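Local coordinates for acetylcholine-binding protein (Bulinus truncatus, PDB 2BJ0), which probably binds acetylcholine as a soluble pentameric relative of the extracellular ligand-binding domain of nicotinic acetylcholine receptors, at residues Phe31-Ile36 against Ile196-Arg201; Gln45-Leu50 against Ser115-Phe120. All coordinates share one frame; numbering follows the deposited sequence.

Interaction 1 of 2, residues Phe31-Ile36 against Ile196-Arg201; sequences FKLMNI and ITFAFR
Ile196 sets its terminal methyl on the Phe31 ring: CD1 lies 3.5 Å from the ring centroid and 17° off the normal, a close CH-pi contact displaced slightly toward the rim near CG. With chi1 at -62°, CG of Phe31 stands beside the backbone N, anti to the carbonyl carbon, and from there the ring offers a face to Ile196 CD1; the two side chains approach at a slant. Farther along, the Leu33 methyl CD2 lies over a face of the Phe198 ring, 3.9 Å from CG of Phe198, the leucine crossing the phenylalanine at about a right angle. At the far end the long branch of Ile36 reaches out so that CD1 sits over one face of Phe200, 3.3 Å from Phe200 CG, while the same methyl touches Phe198 CE2 at 3.7 Å. Branched aliphatic residues suit these places because a slim methyl can settle on a flat ring, and all six residues are buried. An alanine in place of Phe31 would probably leave Ile196 CD1 without the ring face it rests on and open a gap at this end of the interface. The axes of segments 31-36 and 196-201 come no nearer than 10.3 Å and run 32° from parallel, so side chains alone bridge them. Opposite Val49, Met34 and Asn35 form a classic beta bulge, after which Ile36 points inward again. This is the face-to-face packing of a beta sandwich, here the immunoglobulin-like ligand-binding domain.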
ATOM      1  N   PHE A  31     -18.641   4.839  19.989  1.00 26.73           N
ATOM      2  CA  PHE A  31     -18.293   3.723  19.135  1.00 27.51           C
ATOM      3  C   PHE A  31     -19.533   2.985  18.730  1.00 27.90           C
ATOM      4  O   PHE A  31     -20.527   2.971  19.454  1.00 28.64           O
ATOM      5  CB  PHE A  31     -17.320   2.751  19.838  1.00 26.39           C
ATOM      6  CG  PHE A  31     -16.011   3.363  20.212  1.00 26.53           C
ATOM      7  CD1 PHE A  31     -14.955   3.392  19.302  1.00 23.90           C
ATOM      8  CD2 PHE A  31     -15.814   3.888  21.479  1.00 24.14           C
ATOM      9  CE1 PHE A  31     -13.745   3.951  19.627  1.00 26.33           C
ATOM     10  CE2 PHE A  31     -14.600   4.443  21.816  1.00 28.07           C
ATOM     11  CZ  PHE A  31     -13.547   4.477  20.886  1.00 28.42           C
ATOM     12  N   LYS A  32     -19.465   2.361  17.567  1.00 27.25           N
ATOM     13  CA  LYS A  32     -20.493   1.462  17.113  1.00 27.17           C
ATOM     14  C   LYS A  32     -19.808   0.152  16.740  1.00 27.11           C
ATOM     15  O   LYS A  32     -19.029   0.106  15.768  1.00 26.54           O
ATOM     16  CB  LYS A  32     -21.221   2.032  15.883  1.00 27.42           C
ATOM     17  CG  LYS A  32     -21.948   3.367  16.116  1.00 28.96           C
ATOM     18  CD  LYS A  32     -23.273   3.110  16.823  1.00 31.70           C
ATOM     19  CE  LYS A  32     -23.702   4.324  17.572  1.00 35.16           C
ATOM     20  NZ  LYS A  32     -24.974   4.078  18.310  1.00 35.58           N
ATOM     21  N   LEU A  33     -20.098  -0.912  17.490  1.00 26.33           N
ATOM     22  CA  LEU A  33     -19.627  -2.228  17.127  1.00 26.69           C
ATOM     23  C   LEU A  33     -20.606  -2.782  16.102  1.00 26.70           C
ATOM     24  O   LEU A  33     -21.748  -3.033  16.435  1.00 26.87           O
ATOM     25  CB  LEU A  33     -19.454  -3.149  18.354  1.00 26.50           C
ATOM     26  CG  LEU A  33     -18.954  -4.584  18.121  1.00 28.42           C
ATOM     27  CD1 LEU A  33     -17.558  -4.579  17.489  1.00 27.93           C
ATOM     28  CD2 LEU A  33     -18.909  -5.399  19.410  1.00 28.13           C
ATOM     29  N   MET A  34     -20.141  -2.921  14.851  1.00 25.33           N
ATOM     30  CA  MET A  34     -20.997  -3.279  13.713  1.00 24.27           C
ATOM     31  C   MET A  34     -21.103  -4.774  13.443  1.00 24.02           C
ATOM     32  O   MET A  34     -22.159  -5.272  13.022  1.00 23.30           O
ATOM     33  CB  MET A  34     -20.492  -2.585  12.442  1.00 24.23           C
ATOM     34  CG  MET A  34     -20.350  -1.075  12.569  1.00 25.71           C
ATOM     35  SD  MET A  34     -21.920  -0.236  12.846  1.00 29.77           S
ATOM     36  CE  MET A  34     -22.746  -0.532  11.282  1.00 27.24           C
ATOM     37  N   ASN A  35     -19.997  -5.472  13.648  1.00 24.16           N
ATOM     38  CA  ASN A  35     -19.924  -6.854  13.307  1.00 24.23           C
ATOM     39  C   ASN A  35     -18.679  -7.479  13.990  1.00 24.52           C
ATOM     40  O   ASN A  35     -17.716  -6.783  14.271  1.00 24.66           O
ATOM     41  CB  ASN A  35     -19.807  -7.001  11.799  1.00 24.94           C
ATOM     42  CG  ASN A  35     -20.212  -8.345  11.261  1.00 26.78           C
ATOM     43  OD1 ASN A  35     -20.474  -9.277  12.019  1.00 27.23           O
ATOM     44  ND2 ASN A  35     -20.286  -8.460   9.937  1.00 29.64           N
ATOM     45  N   ILE A  36     -18.726  -8.749  14.237  1.00 25.01           N
ATOM     46  CA  ILE A  36     -17.577  -9.523  14.713  1.00 25.18           C
ATOM     47  C   ILE A  36     -17.329 -10.402  13.526  1.00 25.80           C
ATOM     48  O   ILE A  36     -18.129 -11.290  13.254  1.00 26.70           O
ATOM     49  CB  ILE A  36     -17.859 -10.330  15.960  1.00 24.98           C
ATOM     50  CG1 ILE A  36     -18.010  -9.417  17.190  1.00 26.13           C
ATOM     51  CG2 ILE A  36     -16.753 -11.344  16.185  1.00 26.85           C
ATOM     52  CD1 ILE A  36     -18.337 -10.174  18.458  1.00 27.82           C
ATOM     53  N   ILE A 196     -13.282  -0.273  25.484  1.00 31.06           N
ATOM     54  CA  ILE A 196     -14.519  -0.951  25.154  1.00 31.16           C
ATOM     55  C   ILE A 196     -14.493  -2.386  25.664  1.00 30.95           C
ATOM     56  O   ILE A 196     -13.551  -3.116  25.402  1.00 31.36           O
ATOM     57  CB  ILE A 196     -14.793  -0.936  23.634  1.00 31.04           C
ATOM     58  CG1 ILE A 196     -14.827   0.496  23.112  1.00 31.53           C
ATOM     59  CG2 ILE A 196     -16.111  -1.612  23.329  1.00 31.34           C
ATOM     60  CD1 ILE A 196     -14.679   0.562  21.614  1.00 33.66           C
ATOM     61  N   THR A 197     -15.531  -2.777  26.394  1.00 29.62           N
ATOM     62  CA  THR A 197     -15.673  -4.141  26.862  1.00 29.25           C
ATOM     63  C   THR A 197     -16.968  -4.708  26.278  1.00 29.55           C
ATOM     64  O   THR A 197     -18.016  -4.080  26.368  1.00 30.29           O
ATOM     65  CB  THR A 197     -15.695  -4.169  28.417  1.00 29.16           C
ATOM     66  OG1 THR A 197     -14.430  -3.697  28.912  1.00 28.50           O
ATOM     67  CG2 THR A 197     -15.745  -5.589  28.911  1.00 30.03           C
ATOM     68  N   PHE A 198     -16.881  -5.864  25.632  1.00 28.74           N
ATOM     69  CA  PHE A 198     -18.059  -6.509  25.117  1.00 28.37           C
ATOM     70  C   PHE A 198     -18.021  -8.003  25.388  1.00 28.44           C
ATOM     71  O   PHE A 198     -16.948  -8.583  25.602  1.00 28.06           O
ATOM     72  CB  PHE A 198     -18.323  -6.153  23.634  1.00 28.15           C
ATOM     73  CG  PHE A 198     -17.270  -6.655  22.674  1.00 29.12           C
ATOM     74  CD1 PHE A 198     -16.126  -5.910  22.427  1.00 29.37           C
ATOM     75  CD2 PHE A 198     -17.443  -7.867  22.010  1.00 27.08           C
ATOM     76  CE1 PHE A 198     -15.157  -6.389  21.526  1.00 31.54           C
ATOM     77  CE2 PHE A 198     -16.465  -8.357  21.100  1.00 27.83           C
ATOM     78  CZ  PHE A 198     -15.343  -7.616  20.876  1.00 27.93           C
ATOM     79  N   ALA A 199     -19.210  -8.604  25.463  1.00 28.56           N
ATOM     80  CA  ALA A 199     -19.357 -10.030  25.578  1.00 28.45           C
ATOM     81  C   ALA A 199     -20.105 -10.530  24.364  1.00 28.28           C
ATOM     82  O   ALA A 199     -21.068  -9.924  23.942  1.00 28.43           O
ATOM     83  CB  ALA A 199     -20.141 -10.382  26.852  1.00 28.59           C
ATOM     84  N   PHE A 200     -19.653 -11.639  23.801  1.00 28.88           N
ATOM     85  CA  PHE A 200     -20.316 -12.234  22.654  1.00 29.32           C
ATOM     86  C   PHE A 200     -20.222 -13.759  22.690  1.00 29.61           C
ATOM     87  O   PHE A 200     -19.350 -14.309  23.345  1.00 28.89           O
ATOM     88  CB  PHE A 200     -19.709 -11.677  21.343  1.00 29.65           C
ATOM     89  CG  PHE A 200     -18.388 -12.306  20.944  1.00 28.74           C
ATOM     90  CD1 PHE A 200     -17.217 -11.981  21.609  1.00 30.05           C
ATOM     91  CD2 PHE A 200     -18.323 -13.180  19.863  1.00 31.19           C
ATOM     92  CE1 PHE A 200     -16.011 -12.558  21.231  1.00 31.30           C
ATOM     93  CE2 PHE A 200     -17.126 -13.747  19.471  1.00 30.14           C
ATOM     94  CZ  PHE A 200     -15.973 -13.443  20.153  1.00 29.81           C
ATOM     95  N   ARG A 201     -21.079 -14.443  21.946  1.00 30.87           N
ATOM     96  CA  ARG A 201     -21.024 -15.894  21.892  1.00 32.98           C
ATOM     97  C   ARG A 201     -21.343 -16.379  20.472  1.00 33.23           C
ATOM     98  O   ARG A 201     -21.837 -15.608  19.679  1.00 32.77           O
ATOM     99  CB  ARG A 201     -21.993 -16.490  22.930  1.00 32.87           C
ATOM    100  CG  ARG A 201     -23.453 -16.121  22.684  1.00 34.55           C
ATOM    101  CD  ARG A 201     -24.488 -16.960  23.446  1.00 36.39           C
ATOM    102  NE  ARG A 201     -25.844 -16.525  23.095  1.00 42.06           N
ATOM    103  CZ  ARG A 201     -26.825 -16.344  23.975  1.00 44.96           C
ATOM    104  NH1 ARG A 201     -26.610 -16.545  25.272  1.00 45.53           N
ATOM    105  NH2 ARG A 201     -28.013 -15.929  23.562  1.00 46.02           N
TER

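Interaction 2 of 2, residues Gln45-Leu50 against Ser115-Phe120; sequences QVEVVL and SQRVRF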
ATOM      1  N   GLN A  45      -8.003 -14.989  18.677  1.00 25.67           N
ATOM      2  CA  GLN A  45      -8.005 -13.689  18.036  1.00 25.06           C
ATOM      3  C   GLN A  45      -9.389 -13.362  17.499  1.00 24.58           C
ATOM      4  O   GLN A  45     -10.108 -14.240  16.995  1.00 24.42           O
ATOM      5  CB  GLN A  45      -6.960 -13.639  16.901  1.00 25.50           C
ATOM      6  CG  GLN A  45      -5.541 -13.804  17.425  1.00 24.97           C
ATOM      7  CD  GLN A  45      -4.496 -13.917  16.310  1.00 26.11           C
ATOM      8  OE1 GLN A  45      -4.807 -13.686  15.147  1.00 26.10           O
ATOM      9  NE2 GLN A  45      -3.256 -14.281  16.680  1.00 27.41           N
ATOM     10  N   VAL A  46      -9.736 -12.079  17.590  1.00 24.12           N
ATOM     11  CA  VAL A  46     -11.064 -11.544  17.225  1.00 23.89           C
ATOM     12  C   VAL A  46     -10.865 -10.354  16.318  1.00 25.10           C
ATOM     13  O   VAL A  46      -9.935  -9.573  16.541  1.00 26.41           O
ATOM     14  CB  VAL A  46     -11.840 -11.081  18.497  1.00 22.86           C
ATOM     15  CG1 VAL A  46     -13.095 -10.320  18.122  1.00 22.90           C
ATOM     16  CG2 VAL A  46     -12.213 -12.319  19.330  1.00 23.00           C
ATOM     17  N   GLU A  47     -11.691 -10.249  15.277  1.00 25.19           N
ATOM     18  CA  GLU A  47     -11.686  -9.107  14.358  1.00 25.26           C
ATOM     19  C   GLU A  47     -13.099  -8.582  14.370  1.00 22.92           C
ATOM     20  O   GLU A  47     -14.048  -9.335  14.226  1.00 22.05           O
ATOM     21  CB  GLU A  47     -11.358  -9.507  12.893  1.00 24.84           C
ATOM     22  CG  GLU A  47      -9.941  -9.922  12.574  1.00 27.32           C
ATOM     23  CD  GLU A  47      -9.631  -9.844  11.066  1.00 29.80           C
ATOM     24  OE1 GLU A  47     -10.569  -9.850  10.227  1.00 32.55           O
ATOM     25  OE2 GLU A  47      -8.433  -9.755  10.710  1.00 35.81           O
ATOM     26  N   VAL A  48     -13.223  -7.278  14.542  1.00 23.44           N
ATOM     27  CA  VAL A  48     -14.502  -6.608  14.584  1.00 23.38           C
ATOM     28  C   VAL A  48     -14.523  -5.533  13.509  1.00 23.43           C
ATOM     29  O   VAL A  48     -13.479  -5.072  13.073  1.00 22.65           O
ATOM     30  CB  VAL A  48     -14.746  -5.920  15.981  1.00 23.51           C
ATOM     31  CG1 VAL A  48     -14.743  -6.938  17.103  1.00 24.16           C
ATOM     32  CG2 VAL A  48     -13.734  -4.836  16.243  1.00 24.43           C
ATOM     33  N   VAL A  49     -15.724  -5.152  13.072  1.00 23.66           N
ATOM     34  CA  VAL A  49     -15.921  -3.859  12.414  1.00 22.95           C
ATOM     35  C   VAL A  49     -16.461  -2.849  13.425  1.00 23.68           C
ATOM     36  O   VAL A  49     -17.463  -3.098  14.104  1.00 23.38           O
ATOM     37  CB  VAL A  49     -16.842  -3.977  11.212  1.00 24.07           C
ATOM     38  CG1 VAL A  49     -17.086  -2.596  10.562  1.00 25.47           C
ATOM     39  CG2 VAL A  49     -16.224  -4.928  10.195  1.00 20.61           C
ATOM     40  N   LEU A  50     -15.803  -1.699  13.478  1.00 24.86           N
ATOM     41  CA  LEU A  50     -16.039  -0.694  14.504  1.00 24.83           C
ATOM     42  C   LEU A  50     -16.057   0.686  13.847  1.00 25.54           C
ATOM     43  O   LEU A  50     -15.116   1.044  13.110  1.00 25.88           O
ATOM     44  CB  LEU A  50     -14.900  -0.784  15.527  1.00 25.53           C
ATOM     45  CG  LEU A  50     -14.886   0.127  16.763  1.00 24.09           C
ATOM     46  CD1 LEU A  50     -15.982  -0.286  17.780  1.00 24.32           C
ATOM     47  CD2 LEU A  50     -13.511   0.132  17.430  1.00 23.30           C
ATOM     48  N   SER A 115     -14.800   4.003   9.722  1.00 22.77           N
ATOM     49  CA  SER A 115     -15.121   2.601   9.943  1.00 21.96           C
ATOM     50  C   SER A 115     -13.850   1.767   9.773  1.00 23.26           C
ATOM     51  O   SER A 115     -13.216   1.831   8.673  1.00 22.36           O
ATOM     52  CB  SER A 115     -16.212   2.142   8.982  1.00 20.92           C
ATOM     53  OG  SER A 115     -16.527   0.764   9.236  1.00 22.15           O
ATOM     54  N   GLN A 116     -13.456   0.986  10.795  1.00 22.40           N
ATOM     55  CA  GLN A 116     -12.220   0.162  10.682  1.00 23.07           C
ATOM     56  C   GLN A 116     -12.409  -1.275  11.109  1.00 24.53           C
ATOM     57  O   GLN A 116     -13.171  -1.571  12.048  1.00 24.95           O
ATOM     58  CB  GLN A 116     -11.057   0.745  11.496  1.00 23.05           C
ATOM     59  CG  GLN A 116     -10.759   2.247  11.238  1.00 22.61           C
ATOM     60  CD  GLN A 116      -9.955   2.857  12.352  1.00 25.51           C
ATOM     61  OE1 GLN A 116     -10.492   3.185  13.446  1.00 24.27           O
ATOM     62  NE2 GLN A 116      -8.686   3.000  12.123  1.00 21.82           N
ATOM     63  N   ARG A 117     -11.699  -2.161  10.425  1.00 24.80           N
ATOM     64  CA  ARG A 117     -11.604  -3.557  10.823  1.00 26.26           C
ATOM     65  C   ARG A 117     -10.369  -3.706  11.700  1.00 25.89           C
ATOM     66  O   ARG A 117      -9.257  -3.460  11.229  1.00 26.48           O
ATOM     67  CB  ARG A 117     -11.497  -4.495   9.596  1.00 25.22           C
ATOM     68  CG  ARG A 117     -11.349  -5.935  10.055  1.00 26.32           C
ATOM     69  CD  ARG A 117     -11.409  -7.016   8.969  1.00 29.06           C
ATOM     70  NE  ARG A 117     -10.611  -6.702   7.789  1.00 32.21           N
ATOM     71  CZ  ARG A 117      -9.860  -7.579   7.141  1.00 35.37           C
ATOM     72  NH1 ARG A 117      -9.742  -8.830   7.578  1.00 37.20           N
ATOM     73  NH2 ARG A 117      -9.194  -7.194   6.067  1.00 36.72           N
ATOM     74  N   VAL A 118     -10.584  -4.122  12.960  1.00 25.56           N
ATOM     75  CA  VAL A 118      -9.579  -4.160  14.024  1.00 25.04           C
ATOM     76  C   VAL A 118      -9.418  -5.581  14.592  1.00 24.56           C
ATOM     77  O   VAL A 118     -10.401  -6.223  14.955  1.00 23.93           O
ATOM     78  CB  VAL A 118      -9.983  -3.216  15.213  1.00 25.66           C
ATOM     79  CG1 VAL A 118      -8.830  -3.051  16.182  1.00 26.98           C
ATOM     80  CG2 VAL A 118     -10.344  -1.841  14.701  1.00 26.07           C
ATOM     81  N   ARG A 119      -8.171  -6.034  14.711  1.00 24.04           N
ATOM     82  CA  ARG A 119      -7.853  -7.365  15.176  1.00 24.59           C
ATOM     83  C   ARG A 119      -7.099  -7.301  16.493  1.00 23.71           C
ATOM     84  O   ARG A 119      -6.210  -6.476  16.667  1.00 22.72           O
ATOM     85  CB  ARG A 119      -6.981  -8.098  14.131  1.00 23.57           C
ATOM     86  CG  ARG A 119      -6.786  -9.623  14.401  1.00 25.50           C
ATOM     87  CD  ARG A 119      -5.685 -10.260  13.485  1.00 26.95           C
ATOM     88  NE  ARG A 119      -6.099 -10.172  12.083  1.00 32.81           N
ATOM     89  CZ  ARG A 119      -5.292 -10.294  11.017  1.00 36.67           C
ATOM     90  NH1 ARG A 119      -3.982 -10.492  11.167  1.00 37.74           N
ATOM     91  NH2 ARG A 119      -5.810 -10.189   9.787  1.00 34.58           N
ATOM     92  N   PHE A 120      -7.419  -8.219  17.403  1.00 24.71           N
ATOM     93  CA  PHE A 120      -6.801  -8.216  18.733  1.00 25.17           C
ATOM     94  C   PHE A 120      -6.960  -9.579  19.393  1.00 25.48           C
ATOM     95  O   PHE A 120      -7.744 -10.380  18.934  1.00 24.92           O
ATOM     96  CB  PHE A 120      -7.417  -7.100  19.585  1.00 26.20           C
ATOM     97  CG  PHE A 120      -8.895  -7.220  19.745  1.00 28.52           C
ATOM     98  CD1 PHE A 120      -9.437  -7.977  20.801  1.00 30.82           C
ATOM     99  CD2 PHE A 120      -9.752  -6.603  18.842  1.00 28.24           C
ATOM    100  CE1 PHE A 120     -10.822  -8.119  20.955  1.00 32.51           C
ATOM    101  CE2 PHE A 120     -11.127  -6.741  18.978  1.00 31.48           C
ATOM    102  CZ  PHE A 120     -11.669  -7.496  20.045  1.00 31.12           C
TER
HETATM  103  O   HOH W   1     -12.958   2.568  14.592  1.00 28.65           O
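Glu47 reaches across to two arginines of the partner strand and ties them into a salt-bridge network, the closely gripped part of the contact. NE and NH2 of Arg119 both hold Glu47 OE2, NE at 2.7 Å, with carboxylate and guanidinium nearly coplanar (12°); NE uses the anti lone pair of OE2. The other oxygen, Glu47 OE1, takes NH1 of Arg117 on its syn side at 3.0 Å, that guanidinium standing 76° from the carboxylate plane. Flanked by Arg117 and Arg119, Glu47 is likely to stay ionised. Arg117 NH2 forms a further salt bridge with Glu95. Long, flexible arginines suit this face, where both remain partly exposed.

The other face carries a looser, mainly apolar layer. Val46 and Phe120 lie side by side, Val46 CG1 3.7 Å from Phe120 CZ, and Val48 CG1 meets the ring edge at Phe120 CE2, 4.1 Å away. Beta-branched valines suit extended strands and fill this buried layer. It ends at Gln116, where one water donates to Leu50 O at 3.0 Å and to Gln116 OE1 at 2.8 Å, bridging main chain and a partly exposed side chain.

Six backbone hydrogen bonds join the antiparallel strands. Strand 45-57 lies between strands 25-40 and 109-121, its Val46, Val48 and Leu50 packing on strand 190-202, while Val49 and Arg117 touch Ile91 of a second subunit.

Overall arrangement
Interactions 1 and 2 have centres about 9 Å apart, on the same side of the chain's centre. Along the sequence 31-36 comes first, then 45-50, 115-120 and finally 196-201, so interaction 2 is formed entirely by residues between the two partners of interaction 1. Strands 25-40 and 45-57 are consecutive in the chain and adjacent in one sheet, joined by probable hydrogen bonds from Met34 N to Val49 O and from Val49 N to Asn35 O. Interaction 2 extends this sheet by pairing strand 45-57 with strand 109-121, whereas interaction 1 fastens it to the sheet containing strand 190-202. Asn35, Val49 and Arg117 pack on Ile91 of the second subunit, probably contributing to pentamer assembly.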